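Local coordinates for periplasmic binding protein (Sulfurospirillum deleyianum, PDB 4PAG), which probably binds a solute in the periplasm for an ABC importer, in the manner of iron- and vitamin B12-type binding proteins, and holds a histidine in this structure, at residues Ser164-Glu169 with Pro290-Tyr295; Asn267-Pro272 with His282-Lys287; Thr171-Ala176 with Glu193-Ala198; Ala148-Thr153 with Lys302-Leu307. All coordinates share one frame; numbering follows the deposited sequence. Where two conformers were deposited one is given.

Contact 1: Ser164-Glu169 with Pro290-Tyr295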
# COMPACT_ATOMS: atom_id res chain seq x y z
N SER A 164 6.01 10.05 -20.87
CA SER A 164 5.45 10.56 -22.13
C SER A 164 4.42 11.69 -21.95
O SER A 164 3.96 12.27 -22.94
CB SER A 164 4.84 9.42 -22.95
OG SER A 164 3.57 9.03 -22.46
N ILE A 165 4.04 11.99 -20.71
CA ILE A 165 3.08 13.07 -20.43
C ILE A 165 3.86 14.31 -20.01
O ILE A 165 4.46 14.32 -18.94
CB ILE A 165 2.12 12.70 -19.27
CG1 ILE A 165 1.54 11.29 -19.44
CG2 ILE A 165 1.00 13.73 -19.15
CD1 ILE A 165 0.72 11.11 -20.70
N PRO A 166 3.85 15.38 -20.85
CA PRO A 166 4.52 16.62 -20.46
C PRO A 166 4.00 17.16 -19.13
O PRO A 166 2.82 16.99 -18.81
CB PRO A 166 4.15 17.59 -21.58
CG PRO A 166 3.77 16.74 -22.74
CD PRO A 166 3.19 15.48 -22.16
N GLU A 167 4.87 17.82 -18.37
CA GLU A 167 4.53 18.28 -17.02
C GLU A 167 3.32 19.21 -17.00
O GLU A 167 2.49 19.12 -16.10
CB GLU A 167 5.74 18.95 -16.35
CG GLU A 167 6.93 18.01 -16.20
CD GLU A 167 7.68 18.21 -14.90
OE1 GLU A 167 8.23 19.31 -14.69
OE2 GLU A 167 7.73 17.25 -14.09
N LYS A 168 3.21 20.06 -18.02
CA LYS A 168 2.07 20.98 -18.15
C LYS A 168 0.74 20.29 -18.49
O LYS A 168 -0.31 20.91 -18.40
CB LYS A 168 2.35 22.07 -19.20
CG LYS A 168 2.96 23.34 -18.63
CD LYS A 168 4.24 23.07 -17.85
CE LYS A 168 5.08 24.33 -17.71
NZ LYS A 168 6.45 24.02 -17.20
N GLU A 169 0.79 19.02 -18.90
CA GLU A 169 -0.41 18.25 -19.22
C GLU A 169 -0.77 17.22 -18.14
O GLU A 169 -1.66 16.40 -18.36
CB GLU A 169 -0.24 17.56 -20.58
CG GLU A 169 -0.17 18.53 -21.75
CD GLU A 169 0.09 17.85 -23.08
OE1 GLU A 169 -0.02 16.61 -23.16
OE2 GLU A 169 0.40 18.56 -24.06
N PRO A 290 -7.61 8.70 -19.16
CA PRO A 290 -8.53 7.74 -19.78
C PRO A 290 -8.34 7.56 -21.29
O PRO A 290 -8.62 6.49 -21.81
CB PRO A 290 -9.93 8.31 -19.48
CG PRO A 290 -9.71 9.72 -19.07
CD PRO A 290 -8.32 9.82 -18.51
N THR A 291 -7.85 8.59 -21.98
CA THR A 291 -7.60 8.47 -23.41
C THR A 291 -6.16 8.07 -23.75
O THR A 291 -5.93 7.43 -24.76
CB THR A 291 -7.97 9.77 -24.15
OG1 THR A 291 -7.16 10.85 -23.66
CG2 THR A 291 -9.43 10.10 -23.93
N ARG A 292 -5.19 8.43 -22.90
CA ARG A 292 -3.78 8.16 -23.19
C ARG A 292 -3.28 6.84 -22.60
O ARG A 292 -2.36 6.24 -23.14
CB ARG A 292 -2.89 9.30 -22.68
CG ARG A 292 -3.05 10.65 -23.40
CD ARG A 292 -2.85 11.77 -22.38
NE ARG A 292 -2.39 13.04 -22.94
CZ ARG A 292 -1.15 13.28 -23.37
NH1 ARG A 292 -0.22 12.34 -23.37
NH2 ARG A 292 -0.85 14.48 -23.84
N TYR A 293 -3.85 6.39 -21.49
CA TYR A 293 -3.36 5.18 -20.82
C TYR A 293 -3.45 3.99 -21.78
O TYR A 293 -4.53 3.64 -22.21
CB TYR A 293 -4.16 4.90 -19.54
CG TYR A 293 -3.70 3.68 -18.79
CD1 TYR A 293 -2.55 3.71 -18.01
CD2 TYR A 293 -4.42 2.50 -18.85
CE1 TYR A 293 -2.12 2.58 -17.32
CE2 TYR A 293 -4.00 1.37 -18.16
CZ TYR A 293 -2.85 1.42 -17.40
OH TYR A 293 -2.46 0.30 -16.73
N PRO A 294 -2.31 3.38 -22.14
CA PRO A 294 -2.29 2.42 -23.24
C PRO A 294 -2.54 0.95 -22.90
O PRO A 294 -2.54 0.12 -23.80
CB PRO A 294 -0.87 2.59 -23.78
CG PRO A 294 -0.07 2.82 -22.56
CD PRO A 294 -0.95 3.63 -21.64
N TYR A 295 -2.76 0.61 -21.63
CA TYR A 295 -2.95 -0.79 -21.23
C TYR A 295 -4.42 -1.09 -20.94
O TYR A 295 -5.25 -0.18 -20.87
CB TYR A 295 -2.07 -1.12 -20.02
CG TYR A 295 -0.61 -0.85 -20.30
CD1 TYR A 295 0.10 -1.67 -21.18
CD2 TYR A 295 0.04 0.24 -19.73
CE1 TYR A 295 1.44 -1.42 -21.47
CE2 TYR A 295 1.37 0.50 -20.02
CZ TYR A 295 2.06 -0.34 -20.88
OH TYR A 295 3.37 -0.08 -21.16
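E169 and P166, which both lie beside the guanidinium of R292, are joined by a backbone bond: E169 N donates to P166 O at 2.9 Å. This bond belongs to the short 3-10 turn that carries E169. From the turn, E169 forms a salt bridge with R292, OE1 of E169 to NH2 of R292. The two atoms are modelled too close together, so their exact places are doubtful. The carboxylate and guanidinium planes stand 63° apart, so this is not a flat two-pronged pairing. E169 approaches with its chain extended beyond CG and crosses R292 at about a right angle. R292 supplies most of the reach. Its chain bends at chi2 (146°) and carries the guanidinium over to the segment 164-169, although the nearest CA atoms, those of I165 and R292, are 8.9 Å apart.

I165 is the apolar partner of the same arginine. Its CD1 comes within 3.1 Å of NH1 of R292 and lies 3.9 Å from CZ of R292, oblique to the guanidinium. I165 is buried, while the charged pair is at the surface. R292 also rests on F161 of helix 141-163. The contact joins the loop after that helix to the loop between helices 277-288 and 297-309. Helix 141-163 is probably the long linker helix typical of the iron/B12-type binding-protein fold.

Contact 2: Asn267-Pro272 with His282-Lys287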
# COMPACT_ATOMS: atom_id res chain seq x y z
N ASN A 267 -5.99 -2.69 0.51
CA ASN A 267 -6.20 -1.41 -0.17
C ASN A 267 -5.20 -1.21 -1.32
O ASN A 267 -4.00 -1.47 -1.16
CB ASN A 267 -6.06 -0.28 0.84
CG ASN A 267 -6.69 1.01 0.37
OD1 ASN A 267 -6.15 1.71 -0.50
ND2 ASN A 267 -7.82 1.36 0.97
N TRP A 268 -5.71 -0.76 -2.46
CA TRP A 268 -4.89 -0.59 -3.65
C TRP A 268 -3.91 0.58 -3.58
O TRP A 268 -2.94 0.59 -4.33
CB TRP A 268 -5.75 -0.45 -4.92
CG TRP A 268 -6.35 -1.74 -5.41
CD1 TRP A 268 -6.52 -2.90 -4.70
CD2 TRP A 268 -6.89 -2.00 -6.71
NE1 TRP A 268 -7.11 -3.85 -5.48
CE2 TRP A 268 -7.35 -3.33 -6.72
CE3 TRP A 268 -7.02 -1.23 -7.88
CZ2 TRP A 268 -7.93 -3.92 -7.84
CZ3 TRP A 268 -7.60 -1.82 -8.99
CH2 TRP A 268 -8.05 -3.14 -8.96
N THR A 269 -4.13 1.56 -2.70
CA THR A 269 -3.27 2.77 -2.69
C THR A 269 -2.71 3.25 -1.35
O THR A 269 -1.69 3.94 -1.33
CB THR A 269 -3.94 3.97 -3.41
OG1 THR A 269 -4.96 4.54 -2.58
CG2 THR A 269 -4.55 3.54 -4.73
N ASP A 270 -3.34 2.89 -0.23
CA ASP A 270 -3.01 3.51 1.07
C ASP A 270 -3.70 2.77 2.24
O ASP A 270 -4.64 2.01 2.02
CB ASP A 270 -3.47 4.97 1.03
CG ASP A 270 -2.90 5.81 2.15
OD1 ASP A 270 -1.89 5.41 2.77
OD2 ASP A 270 -3.46 6.91 2.40
N ARG A 271 -3.23 2.99 3.46
CA ARG A 271 -3.91 2.50 4.66
C ARG A 271 -4.04 0.97 4.64
O ARG A 271 -5.12 0.43 4.86
CB ARG A 271 -5.31 3.15 4.79
CG ARG A 271 -5.35 4.66 4.58
CD ARG A 271 -4.50 5.43 5.59
NE ARG A 271 -4.32 6.82 5.18
CZ ARG A 271 -3.77 7.78 5.93
NH1 ARG A 271 -3.35 7.54 7.16
NH2 ARG A 271 -3.65 9.01 5.44
N PRO A 272 -2.93 0.25 4.41
CA PRO A 272 -1.55 0.72 4.34
C PRO A 272 -0.99 0.99 2.94
O PRO A 272 -1.48 0.45 1.95
CB PRO A 272 -0.79 -0.46 4.91
CG PRO A 272 -1.55 -1.64 4.38
CD PRO A 272 -2.99 -1.22 4.35
N HIS A 282 -1.28 1.77 -11.52
CA HIS A 282 -1.84 1.59 -12.87
C HIS A 282 -3.31 1.95 -12.91
O HIS A 282 -3.77 2.65 -13.83
CB HIS A 282 -1.63 0.17 -13.38
CG HIS A 282 -0.31 -0.04 -14.04
ND1 HIS A 282 -0.08 0.28 -15.36
CD2 HIS A 282 0.86 -0.52 -13.56
CE1 HIS A 282 1.17 0.01 -15.67
NE2 HIS A 282 1.77 -0.48 -14.59
N TRP A 283 -4.06 1.48 -11.92
CA TRP A 283 -5.47 1.85 -11.79
C TRP A 283 -5.64 3.37 -11.74
O TRP A 283 -6.47 3.94 -12.47
CB TRP A 283 -6.09 1.18 -10.56
CG TRP A 283 -7.48 1.63 -10.28
CD1 TRP A 283 -8.62 1.23 -10.93
CD2 TRP A 283 -7.90 2.57 -9.30
NE1 TRP A 283 -9.71 1.85 -10.40
CE2 TRP A 283 -9.30 2.69 -9.40
CE3 TRP A 283 -7.23 3.34 -8.34
CZ2 TRP A 283 -10.04 3.53 -8.57
CZ3 TRP A 283 -7.97 4.18 -7.52
CH2 TRP A 283 -9.36 4.27 -7.65
N ILE A 284 -4.85 4.03 -10.90
CA ILE A 284 -4.85 5.50 -10.85
C ILE A 284 -4.53 6.12 -12.23
O ILE A 284 -5.22 7.05 -12.68
CB ILE A 284 -3.85 6.05 -9.80
CG1 ILE A 284 -4.33 5.74 -8.38
CG2 ILE A 284 -3.69 7.56 -9.94
CD1 ILE A 284 -3.24 5.88 -7.33
N ALA A 285 -3.48 5.63 -12.89
CA ALA A 285 -3.11 6.15 -14.22
C ALA A 285 -4.26 6.04 -15.23
O ALA A 285 -4.50 6.96 -16.03
CB ALA A 285 -1.87 5.44 -14.75
N SER A 286 -4.97 4.92 -15.17
CA SER A 286 -6.12 4.67 -16.04
C SER A 286 -7.23 5.70 -15.81
O SER A 286 -7.95 6.05 -16.74
CB SER A 286 -6.67 3.25 -15.87
OG SER A 286 -7.45 3.11 -14.68
N LYS A 287 -7.36 6.18 -14.58
CA LYS A 287 -8.36 7.20 -14.25
C LYS A 287 -7.87 8.61 -14.58
O LYS A 287 -8.66 9.45 -14.98
CB LYS A 287 -8.76 7.10 -12.78
CG LYS A 287 -9.37 5.76 -12.36
CD LYS A 287 -10.54 5.34 -13.25
CE LYS A 287 -11.18 4.06 -12.74
NZ LYS A 287 -11.97 3.41 -13.82
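W268 and W283 meet edge to face and carry most of this buried contact. The six-membered ring of W268 points its edge at the face of the five-membered ring of W283. The centroids are 5.2 Å apart and the planes stand at 86°, a T-shaped pair. CZ3 of W268 comes within 3.7 Å of CG of W283. CG of W283 is anti to its backbone N (chi1 173°), which swings the indole off the helix toward the loop. NE1 of W268 is hydrogen-bonded to OH of Y305 on helix 297-309. An alanine in place of W268 is likely to open a gap against the W283 face and leave Y305 OH without that partner.

T269 adds the second apolar touch. Its CG2 lies 3.7 Å from CD1 of I284. N267 shapes the loop: its OD1 accepts from T269 N at 3.0 Å, an Asx turn, and from D270 N.

The side chain of W283 is about 6 Å from the bound histidine. The loop 267-272 lies between strand 258-260 and helix 277-288. W268 also rests on V301 of helix 297-309, while T269 and I284 pack on helix 193-197.

Contact 3: Thr171-Ala176 with Glu193-Ala198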
# COMPACT_ATOMS: atom_id res chain seq x y z
N THR A 171 -2.50 15.54 -15.04
CA THR A 171 -3.86 15.67 -14.52
C THR A 171 -3.86 16.11 -13.06
O THR A 171 -3.24 15.47 -12.22
CB THR A 171 -4.59 14.31 -14.65
OG1 THR A 171 -4.60 13.92 -16.02
CG2 THR A 171 -6.03 14.38 -14.13
N LYS A 172 -4.56 17.21 -12.75
CA LYS A 172 -4.72 17.64 -11.36
C LYS A 172 -5.63 16.68 -10.60
O LYS A 172 -6.74 16.36 -11.06
CB LYS A 172 -5.28 19.06 -11.29
CG LYS A 172 -4.33 20.12 -11.84
CD LYS A 172 -5.05 21.42 -12.14
CE LYS A 172 -5.55 22.11 -10.88
NZ LYS A 172 -6.52 23.21 -11.20
N VAL A 173 -5.16 16.20 -9.45
CA VAL A 173 -5.91 15.23 -8.67
C VAL A 173 -5.96 15.63 -7.19
O VAL A 173 -4.97 16.11 -6.61
CB VAL A 173 -5.35 13.79 -8.87
CG1 VAL A 173 -3.86 13.69 -8.55
CG2 VAL A 173 -6.12 12.77 -8.04
N TYR A 174 -7.14 15.45 -6.59
CA TYR A 174 -7.36 15.64 -5.17
C TYR A 174 -7.62 14.28 -4.54
O TYR A 174 -8.49 13.54 -4.99
CB TYR A 174 -8.55 16.58 -4.92
CG TYR A 174 -8.88 16.74 -3.46
CD1 TYR A 174 -7.99 17.36 -2.60
CD2 TYR A 174 -10.08 16.26 -2.93
CE1 TYR A 174 -8.27 17.50 -1.25
CE2 TYR A 174 -10.37 16.40 -1.58
CZ TYR A 174 -9.46 17.03 -0.75
OH TYR A 174 -9.73 17.18 0.58
N TYR A 175 -6.86 13.96 -3.51
CA TYR A 175 -7.03 12.72 -2.76
C TYR A 175 -7.95 13.00 -1.58
O TYR A 175 -7.56 13.66 -0.62
CB TYR A 175 -5.67 12.21 -2.29
CG TYR A 175 -5.66 10.90 -1.54
CD1 TYR A 175 -6.60 9.90 -1.79
CD2 TYR A 175 -4.68 10.65 -0.59
CE1 TYR A 175 -6.57 8.69 -1.11
CE2 TYR A 175 -4.64 9.45 0.10
CZ TYR A 175 -5.58 8.48 -0.15
OH TYR A 175 -5.53 7.30 0.56
N ALA A 176 -9.19 12.53 -1.67
CA ALA A 176 -10.21 12.86 -0.68
C ALA A 176 -10.27 11.78 0.38
O ALA A 176 -10.69 10.67 0.11
CB ALA A 176 -11.56 13.05 -1.34
N GLU A 193 2.02 8.70 -2.46
CA GLU A 193 3.06 8.33 -3.44
C GLU A 193 2.56 7.74 -4.79
O GLU A 193 3.06 8.17 -5.83
CB GLU A 193 4.08 7.37 -2.79
CG GLU A 193 5.28 7.06 -3.66
CD GLU A 193 5.16 5.76 -4.44
OE1 GLU A 193 4.18 5.00 -4.23
OE2 GLU A 193 6.06 5.47 -5.27
N PRO A 194 1.61 6.78 -4.77
CA PRO A 194 1.22 6.18 -6.04
C PRO A 194 0.44 7.13 -6.94
O PRO A 194 0.40 6.94 -8.15
CB PRO A 194 0.34 5.00 -5.63
CG PRO A 194 -0.14 5.33 -4.26
CD PRO A 194 0.98 6.09 -3.63
N LEU A 195 -0.17 8.16 -6.34
CA LEU A 195 -0.86 9.19 -7.13
C LEU A 195 0.15 9.98 -7.96
O LEU A 195 -0.09 10.29 -9.13
CB LEU A 195 -1.66 10.11 -6.21
CG LEU A 195 -2.81 9.42 -5.47
CD1 LEU A 195 -3.16 10.14 -4.18
CD2 LEU A 195 -4.03 9.35 -6.37
N ALA A 196 1.30 10.30 -7.36
CA ALA A 196 2.38 10.98 -8.08
C ALA A 196 3.08 10.03 -9.06
O ALA A 196 3.45 10.44 -10.16
CB ALA A 196 3.38 11.55 -7.09
N LEU A 197 3.25 8.78 -8.65
CA LEU A 197 3.88 7.77 -9.52
C LEU A 197 3.06 7.51 -10.79
O LEU A 197 3.61 7.19 -11.85
CB LEU A 197 4.05 6.46 -8.75
CG LEU A 197 4.99 5.43 -9.37
CD1 LEU A 197 6.43 5.93 -9.31
CD2 LEU A 197 4.85 4.10 -8.64
N ALA A 198 1.75 7.66 -10.67
CA ALA A 198 0.84 7.50 -11.79
C ALA A 198 0.76 8.73 -12.71
O ALA A 198 0.01 8.72 -13.67
CB ALA A 198 -0.55 7.16 -11.27
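The contact belongs to a beta-alpha-beta crossover in the parallel sheet. Strand 172-176 leads through a long connection to the short helix 193-197, and then to strand 201-202, which pairs beside it. L195 is the residue of the helix that meets the strand, and V173 and Y175 receive it. These two stand two apart on the strand and point to the same side of it.

CD1 of L195 approaches the CG end of the Y175 ring obliquely. It is 3.7 Å from CG of Y175 and 3.8 Å from CB of Y175. From the ring centroid of Y175 it is 4.2 Å away and 29° off the normal, an off-centre CH-pi contact. The two side chains cross at about a right angle. CG of Y175 is anti to the backbone N (chi1 -178°), which carries the ring out from the strand with its CB-CG end beside CD1 of L195. The other leucine branch serves V173: CD2 of L195 lies 4.3 Å from CG2 of V173.

The far end of Y175 is polar and buried. Its OH is hydrogen-bonded to D270 and Q233, which helps fix the ring.

L195 also touches I231 of strand 229-232 and L202 of strand 201-202, the two neighbours of strand 172-176. I284 of helix 277-288 packs on L195, and L288 of the same helix packs on V173.

Contact 4: Ala148-Thr153 with Lys302-Leu307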
# COMPACT_ATOMS: atom_id res chain seq x y z
N ALA A 148 8.66 -10.21 -7.84
CA ALA A 148 9.56 -9.12 -8.18
C ALA A 148 9.58 -8.84 -9.68
O ALA A 148 9.60 -7.69 -10.09
CB ALA A 148 10.98 -9.43 -7.70
N ASN A 149 9.56 -9.89 -10.49
CA ASN A 149 9.60 -9.71 -11.94
C ASN A 149 8.35 -9.02 -12.49
O ASN A 149 8.46 -8.13 -13.33
CB ASN A 149 9.85 -11.05 -12.64
CG ASN A 149 11.31 -11.45 -12.60
OD1 ASN A 149 12.20 -10.63 -12.80
ND2 ASN A 149 11.57 -12.71 -12.32
N MSE A 150 7.17 -9.41 -12.00
CA MSE A 150 5.92 -8.73 -12.39
C MSE A 150 5.92 -7.31 -11.89
O MSE A 150 5.55 -6.39 -12.63
CB MSE A 150 4.66 -9.46 -11.90
CG MSE A 150 3.41 -8.73 -12.42
SE MSE A 150 1.74 -9.70 -12.02
CE MSE A 150 1.86 -10.98 -13.51
N ALA A 151 6.34 -7.11 -10.65
CA ALA A 151 6.51 -5.78 -10.10
C ALA A 151 7.39 -4.92 -11.01
O ALA A 151 7.00 -3.81 -11.39
CB ALA A 151 7.09 -5.86 -8.69
N GLN A 152 8.56 -5.44 -11.37
CA GLN A 152 9.49 -4.68 -12.21
C GLN A 152 8.86 -4.28 -13.55
O GLN A 152 8.96 -3.12 -13.98
CB GLN A 152 10.78 -5.48 -12.46
CG GLN A 152 11.89 -4.68 -13.11
CD GLN A 152 12.39 -3.57 -12.21
OE1 GLN A 152 13.11 -3.83 -11.25
NE2 GLN A 152 11.99 -2.34 -12.49
N THR A 153 8.20 -5.23 -14.20
CA THR A 153 7.55 -4.97 -15.49
C THR A 153 6.48 -3.90 -15.37
O THR A 153 6.46 -2.95 -16.16
CB THR A 153 6.92 -6.26 -16.05
OG1 THR A 153 7.97 -7.21 -16.26
CG2 THR A 153 6.18 -6.00 -17.36
N LYS A 302 -6.41 -8.93 -13.47
CA LYS A 302 -6.53 -10.38 -13.53
C LYS A 302 -5.18 -11.07 -13.36
O LYS A 302 -5.07 -12.00 -12.57
CB LYS A 302 -7.21 -10.84 -14.84
CG LYS A 302 -8.72 -10.74 -14.80
CD LYS A 302 -9.33 -10.98 -16.18
CE LYS A 302 -10.84 -11.10 -16.14
NZ LYS A 302 -11.32 -12.51 -16.23
N ALA A 303 -4.16 -10.59 -14.07
CA ALA A 303 -2.81 -11.17 -13.99
C ALA A 303 -2.20 -10.97 -12.60
O ALA A 303 -1.59 -11.88 -12.05
CB ALA A 303 -1.90 -10.57 -15.05
N PHE A 304 -2.38 -9.78 -12.04
CA PHE A 304 -1.84 -9.47 -10.73
C PHE A 304 -2.46 -10.36 -9.64
O PHE A 304 -1.75 -10.95 -8.82
CB PHE A 304 -2.04 -7.99 -10.42
CG PHE A 304 -1.42 -7.54 -9.14
CD1 PHE A 304 -2.13 -7.61 -7.96
CD2 PHE A 304 -0.12 -7.05 -9.11
CE1 PHE A 304 -1.57 -7.20 -6.77
CE2 PHE A 304 0.45 -6.63 -7.91
CZ PHE A 304 -0.28 -6.71 -6.75
N TYR A 305 -3.78 -10.50 -9.67
CA TYR A 305 -4.47 -11.30 -8.66
C TYR A 305 -4.14 -12.79 -8.79
O TYR A 305 -4.03 -13.50 -7.78
CB TYR A 305 -5.99 -11.04 -8.67
CG TYR A 305 -6.37 -9.90 -7.73
CD1 TYR A 305 -5.98 -8.59 -8.01
CD2 TYR A 305 -7.08 -10.14 -6.56
CE1 TYR A 305 -6.30 -7.56 -7.15
CE2 TYR A 305 -7.40 -9.10 -5.69
CZ TYR A 305 -7.00 -7.81 -5.98
OH TYR A 305 -7.32 -6.76 -5.13
N GLN A 306 -3.93 -13.24 -10.03
CA GLN A 306 -3.60 -14.64 -10.26
C GLN A 306 -2.27 -15.01 -9.62
O GLN A 306 -2.19 -16.00 -8.90
CB GLN A 306 -3.55 -14.96 -11.76
CG GLN A 306 -3.55 -16.46 -12.07
CD GLN A 306 -2.18 -17.12 -12.02
OE1 GLN A 306 -1.14 -16.48 -12.21
NE2 GLN A 306 -2.18 -18.43 -11.79
N LEU A 307 -1.26 -14.18 -9.84
CA LEU A 307 0.09 -14.46 -9.36
C LEU A 307 0.22 -14.15 -7.87
O LEU A 307 0.70 -14.99 -7.09
CB LEU A 307 1.12 -13.67 -10.16
CG LEU A 307 2.58 -13.81 -9.71
CD1 LEU A 307 3.06 -15.25 -9.85
CD2 LEU A 307 3.49 -12.87 -10.49
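The segments 148-153 and 302-307 run nearly antiparallel, with their axes 11.4 Å apart at closest approach and a signed crossing angle of -161°. They form an antiparallel helix pair between the long helix 141-163 and helix 297-309. The first of these probably spans the two lobes, as in iron/B12-type relatives.

M150, present as selenomethionine, fills the interface from the first helix. Its CG is anti to the backbone N (chi1 -177°), and the chain runs straight across to the facing helix before it bends at chi3 (-81°). SE of M150 comes 3.8 Å from CA of F304. It also lies 5.5 Å from the ring centroid of F304, oblique to the ring, in a Met-aromatic contact. The ring of F304 packs on I278 and L279 of helix 277-288. The same ring stacks with F308.

Beyond the bend, CE of M150 meets A303, 4.1 Å from its CB and 3.9 Å from its carbonyl O. A buffer molecule, MES, lies about 4 Å from the side chain of A303 and probably comes from the crystallisation liquor. The contact is made by apolar groups, and no hydrogen bond joins the segments. L307, one turn after A303, completes it. M150 and L307 reach toward each other, and CD2 of L307 lies 3.9 Å from CB of M150 and equally far from CE of M150.

Overall arrangement
From the N terminus, contact 4 opens first, at 148-153 on helix 141-163. Contact 1 opens just after that helix, and contact 3 follows on strand 172-176. Contact 3 closes first, at 193-198. Contact 2 then opens at 267-272 and closes at 282-287. Contact 1 closes at 290-295 and contact 4 last, at 302-307. Contacts 3 and 2 are thus in series inside contact 1, which is nested inside contact 4; none cross. Helix 277-288 is the shared element: Y293 of contact 1 bonds to H282, and A198 of contact 3 packs on I284. Together the contacts tie the long helix, the parallel sheet and the C-terminal helices.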